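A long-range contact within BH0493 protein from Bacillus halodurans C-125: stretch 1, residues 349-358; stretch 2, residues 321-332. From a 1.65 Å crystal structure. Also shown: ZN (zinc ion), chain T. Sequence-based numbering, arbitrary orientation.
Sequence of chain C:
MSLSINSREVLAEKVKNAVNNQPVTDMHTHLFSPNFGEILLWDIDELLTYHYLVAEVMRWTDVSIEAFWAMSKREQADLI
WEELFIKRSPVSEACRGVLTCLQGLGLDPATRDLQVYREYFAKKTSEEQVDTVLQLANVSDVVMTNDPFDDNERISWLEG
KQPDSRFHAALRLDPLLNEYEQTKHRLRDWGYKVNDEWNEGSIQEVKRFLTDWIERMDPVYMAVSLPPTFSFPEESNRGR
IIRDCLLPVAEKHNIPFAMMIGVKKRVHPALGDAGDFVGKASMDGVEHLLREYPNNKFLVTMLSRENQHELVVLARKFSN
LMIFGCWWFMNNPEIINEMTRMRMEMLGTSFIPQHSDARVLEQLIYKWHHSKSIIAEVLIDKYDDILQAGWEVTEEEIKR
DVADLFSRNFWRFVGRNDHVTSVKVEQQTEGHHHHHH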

# COMPACT_ATOMS: atom_id res chain seq x y z
N THR C 349 18.23 5.31 -10.95
CA THR C 349 18.95 4.05 -10.79
C THR C 349 19.84 4.01 -9.52
O THR C 349 20.70 3.08 -9.38
CB THR C 349 19.87 3.77 -12.01
OG1 THR C 349 20.77 4.87 -12.12
CG2 THR C 349 19.01 3.60 -13.30
N SER C 350 19.63 4.94 -8.59
CA SER C 350 20.48 5.05 -7.37
C SER C 350 20.02 4.14 -6.18
O SER C 350 19.87 4.60 -5.03
CB SER C 350 20.65 6.52 -6.93
OG SER C 350 19.45 7.15 -6.45
N PHE C 351 19.77 2.87 -6.49
CA PHE C 351 19.47 1.91 -5.44
C PHE C 351 19.85 0.53 -5.89
O PHE C 351 20.23 0.34 -7.05
CB PHE C 351 17.95 1.96 -5.11
CG PHE C 351 17.02 1.47 -6.25
CD1 PHE C 351 16.37 0.27 -6.09
CD2 PHE C 351 16.74 2.29 -7.38
CE1 PHE C 351 15.49 -0.21 -7.10
CE2 PHE C 351 15.88 1.83 -8.39
CZ PHE C 351 15.25 0.58 -8.25
N ILE C 352 19.72 -0.45 -4.99
CA ILE C 352 19.98 -1.85 -5.31
C ILE C 352 18.63 -2.58 -5.28
O ILE C 352 18.03 -2.81 -4.20
CB ILE C 352 20.99 -2.48 -4.29
CG1 ILE C 352 22.34 -1.71 -4.32
CG2 ILE C 352 21.13 -4.01 -4.50
CD1 ILE C 352 23.18 -2.03 -3.06
N PRO C 353 18.10 -2.89 -6.46
CA PRO C 353 16.71 -3.47 -6.46
C PRO C 353 16.52 -4.81 -5.77
O PRO C 353 15.43 -5.08 -5.24
CB PRO C 353 16.37 -3.64 -7.96
CG PRO C 353 17.71 -3.56 -8.68
CD PRO C 353 18.61 -2.62 -7.83
N GLN C 354 17.52 -5.70 -5.73
CA GLN C 354 17.21 -7.02 -5.21
C GLN C 354 18.45 -7.71 -4.61
O GLN C 354 19.59 -7.38 -5.00
CB GLN C 354 16.59 -7.91 -6.27
CG GLN C 354 16.10 -9.28 -5.81
CD GLN C 354 15.01 -9.15 -4.72
OE1 GLN C 354 15.26 -8.59 -3.65
NE2 GLN C 354 13.80 -9.70 -5.00
N HIS C 355 18.17 -8.64 -3.70
CA HIS C 355 19.13 -9.62 -3.21
C HIS C 355 18.33 -10.92 -3.07
O HIS C 355 17.11 -10.85 -3.02
CB HIS C 355 19.75 -9.21 -1.87
CG HIS C 355 18.79 -9.14 -0.72
ND1 HIS C 355 17.89 -8.10 -0.56
CD2 HIS C 355 18.57 -9.97 0.33
CE1 HIS C 355 17.17 -8.28 0.53
NE2 HIS C 355 17.57 -9.41 1.10
N SER C 356 19.00 -12.07 -2.95
CA SER C 356 18.25 -13.33 -2.88
C SER C 356 17.90 -13.75 -1.46
O SER C 356 16.89 -14.45 -1.24
CB SER C 356 18.99 -14.48 -3.57
OG SER C 356 20.13 -14.89 -2.80
N ASP C 357 18.78 -13.41 -0.52
CA ASP C 357 18.70 -13.99 0.81
C ASP C 357 18.68 -15.55 0.74
O ASP C 357 18.04 -16.20 1.56
CB ASP C 357 17.41 -13.54 1.45
CG ASP C 357 17.62 -13.03 2.75
OD1 ASP C 357 18.34 -13.73 3.48
OD2 ASP C 357 17.14 -11.91 2.98
N ALA C 358 19.29 -16.13 -0.30
CA ALA C 358 19.23 -17.60 -0.49
C ALA C 358 19.81 -18.31 0.75
O ALA C 358 20.91 -17.96 1.18
CB ALA C 358 20.03 -18.03 -1.74
ZN ZN T . 18.95 -12.85 5.34
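Stretch 2 321-332: LMIFGCWWFMNN

The most unusual feature of this contact is the glycine at its centre. Gly325 has phi/psi of 73/172°, and its CA lies 3.6 Å from the CA of Gln354, the shortest CA-to-CA distance in the register. An ideal CB placed on Gly325 would fall 1.8 Å from His355 ND1, a clash; the CA itself already sits 3.3 Å from His355 ND1, near the plane of the imidazole. The positive phi independently favours glycine.

Stretch 2 runs in the same direction as stretch 1: Ile323 pairs with Phe351 (CA to CA 5.8 Å), Phe324 with Ile352 (4.6 Å), Gly325 with Gln354 and Trp327 with Asp357 (7.6 Å), both numberings rising together. Residues 321-323 form a strand, whereas stretch 1 has no regular structure, and the pairing amounts to a single bridge, Ile352 with Phe324. Its two hydrogen bonds flank Phe324: Ile352 N donates to Ile323 O (3.1 Å, 166°), and Gly325 N donates to Ile352 O (2.8 Å, 160°). Ile352 O also receives a CA-H...O contact from Phe324 CA at 3.2 Å. Just before the bridge, water 1 accepts from Ile323 N (3.1 Å) and donates to Ser350 O (2.8 Å), spanning a gap the backbones do not close directly.

Side chains pack around the bridge. Ile352 points toward stretch 2, with its CD1 3.6 Å from Met322 CG and its CB 3.8 Å from Phe324 CB. Met322 starts sideways, but its end comes nearer, bringing SD to 3.6 Å from Phe351 CA.

Beyond the bridge, Gln354 replaces backbone pairing with its side chain. Its CA-to-CB bond points away, yet chi angles of -174, 61 and -61° bring the amide back: OE1 accepts from Cys326 N (2.9 Å, 161°) and from its neighbour His355 N (2.9 Å), while NE2 makes a weak bond to Asn331 OD1 (3.0 Å, 122°).

His355, pointing toward stretch 2, presents a ring face to the edge of Phe324, with centroids 5.1 Å apart and planes at 61°. Its NE2 donates to Asp357 OD2 (3.2 Å), and that oxygen lies at the edge of the Trp327 ring, 3.1 Å from CD1. The 3.4 Å separation of Trp327 NE1 and Asp357 OD2 has too poor an angle for a hydrogen bond; NE1 instead donates to water 3 (3.2 Å), a ligand of the zinc ion, which Asp357 OD1 binds directly at 2.1 Å. The two stretches together bury 639 Å².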

# COMPACT_ATOMS: atom_id res chain seq x y z
N LEU C 321 22.65 6.76 2.71
CA LEU C 321 21.73 5.63 2.75
C LEU C 321 21.71 4.96 1.38
O LEU C 321 21.49 5.66 0.35
CB LEU C 321 20.29 6.11 3.06
CG LEU C 321 19.23 5.02 3.08
CD1 LEU C 321 19.56 3.88 4.07
CD2 LEU C 321 17.88 5.68 3.38
N MET C 322 21.88 3.65 1.37
CA MET C 322 21.69 2.86 0.14
C MET C 322 20.62 1.87 0.55
O MET C 322 20.79 1.10 1.47
CB MET C 322 22.95 2.11 -0.30
CG MET C 322 22.76 1.17 -1.50
SD MET C 322 22.08 2.10 -2.91
CE MET C 322 23.49 3.07 -3.37
N ILE C 323 19.47 1.92 -0.12
CA ILE C 323 18.43 0.89 0.16
C ILE C 323 18.59 -0.30 -0.76
O ILE C 323 19.03 -0.16 -1.94
CB ILE C 323 16.99 1.49 0.08
CG1 ILE C 323 16.62 1.84 -1.33
CG2 ILE C 323 16.89 2.69 1.06
CD1 ILE C 323 15.23 2.60 -1.36
N PHE C 324 18.27 -1.50 -0.28
CA PHE C 324 18.51 -2.70 -1.06
C PHE C 324 17.38 -3.70 -0.89
O PHE C 324 16.85 -3.85 0.26
CB PHE C 324 19.86 -3.36 -0.72
CG PHE C 324 19.91 -4.01 0.65
CD1 PHE C 324 19.67 -5.39 0.81
CD2 PHE C 324 20.23 -3.24 1.77
CE1 PHE C 324 19.75 -6.00 2.08
CE2 PHE C 324 20.33 -3.84 3.07
CZ PHE C 324 20.07 -5.25 3.19
N GLY C 325 16.98 -4.28 -2.01
CA GLY C 325 16.28 -5.57 -2.03
C GLY C 325 14.83 -5.51 -1.54
O GLY C 325 14.33 -4.52 -1.02
N CYS C 326 14.18 -6.65 -1.74
CA CYS C 326 12.85 -6.85 -1.29
C CYS C 326 12.91 -8.04 -0.40
O CYS C 326 12.91 -9.16 -0.87
CB CYS C 326 11.97 -7.13 -2.53
SG CYS C 326 12.02 -5.82 -3.78
N TRP C 327 12.95 -7.77 0.90
CA TRP C 327 13.32 -8.77 1.87
C TRP C 327 12.13 -9.63 2.28
O TRP C 327 11.11 -9.07 2.74
CB TRP C 327 13.84 -7.96 3.09
CG TRP C 327 14.39 -8.74 4.23
CD1 TRP C 327 15.05 -9.94 4.17
CD2 TRP C 327 14.36 -8.37 5.62
NE1 TRP C 327 15.40 -10.35 5.44
CE2 TRP C 327 15.00 -9.40 6.35
CE3 TRP C 327 13.88 -7.25 6.32
CZ2 TRP C 327 15.16 -9.37 7.75
CZ3 TRP C 327 14.05 -7.22 7.72
CH2 TRP C 327 14.67 -8.26 8.41
N TRP C 328 12.29 -10.94 2.14
CA TRP C 328 11.48 -11.96 2.85
C TRP C 328 9.98 -11.83 2.50
O TRP C 328 9.54 -12.18 1.39
CB TRP C 328 11.73 -11.78 4.35
CG TRP C 328 11.34 -12.85 5.26
CD1 TRP C 328 10.59 -13.98 5.01
CD2 TRP C 328 11.75 -12.93 6.63
NE1 TRP C 328 10.51 -14.75 6.18
CE2 TRP C 328 11.21 -14.11 7.17
CE3 TRP C 328 12.50 -12.09 7.46
CZ2 TRP C 328 11.41 -14.48 8.51
CZ3 TRP C 328 12.71 -12.46 8.78
CH2 TRP C 328 12.16 -13.65 9.29
N PHE C 329 9.19 -11.23 3.38
CA PHE C 329 7.73 -11.10 3.11
C PHE C 329 7.42 -10.05 2.02
O PHE C 329 6.31 -9.97 1.50
CB PHE C 329 6.96 -10.79 4.38
CG PHE C 329 7.18 -11.81 5.45
CD1 PHE C 329 6.96 -13.15 5.22
CD2 PHE C 329 7.61 -11.39 6.72
CE1 PHE C 329 7.19 -14.06 6.24
CE2 PHE C 329 7.84 -12.28 7.72
CZ PHE C 329 7.65 -13.59 7.50
N MET C 330 8.46 -9.28 1.65
CA MET C 330 8.41 -8.36 0.51
C MET C 330 8.82 -9.08 -0.80
O MET C 330 8.66 -8.51 -1.90
CB MET C 330 9.36 -7.16 0.68
CG MET C 330 9.18 -6.29 1.96
SD MET C 330 7.63 -5.36 1.93
CE MET C 330 6.51 -6.57 2.60
N ASN C 331 9.31 -10.31 -0.70
CA ASN C 331 9.91 -10.91 -1.84
C ASN C 331 8.89 -11.70 -2.64
O ASN C 331 9.09 -12.86 -2.93
CB ASN C 331 11.15 -11.73 -1.40
CG ASN C 331 12.09 -12.06 -2.55
OD1 ASN C 331 11.96 -11.56 -3.63
ND2 ASN C 331 13.05 -12.97 -2.29
N ASN C 332 7.80 -11.03 -3.06
CA ASN C 332 6.71 -11.67 -3.77
C ASN C 332 6.40 -10.73 -4.94
O ASN C 332 6.49 -9.49 -4.74
CB ASN C 332 5.51 -11.72 -2.80
CG ASN C 332 5.77 -12.73 -1.67
OD1 ASN C 332 5.83 -13.92 -1.94
ND2 ASN C 332 5.95 -12.24 -0.40
O HOH W 1 18.92 3.97 -2.44
O HOH W 2 15.20 -10.61 -0.99
O HOH W 3 17.77 -12.17 6.52
O HOH W 4 14.60 -11.92 1.16
O HOH W 5 15.06 -12.65 -4.43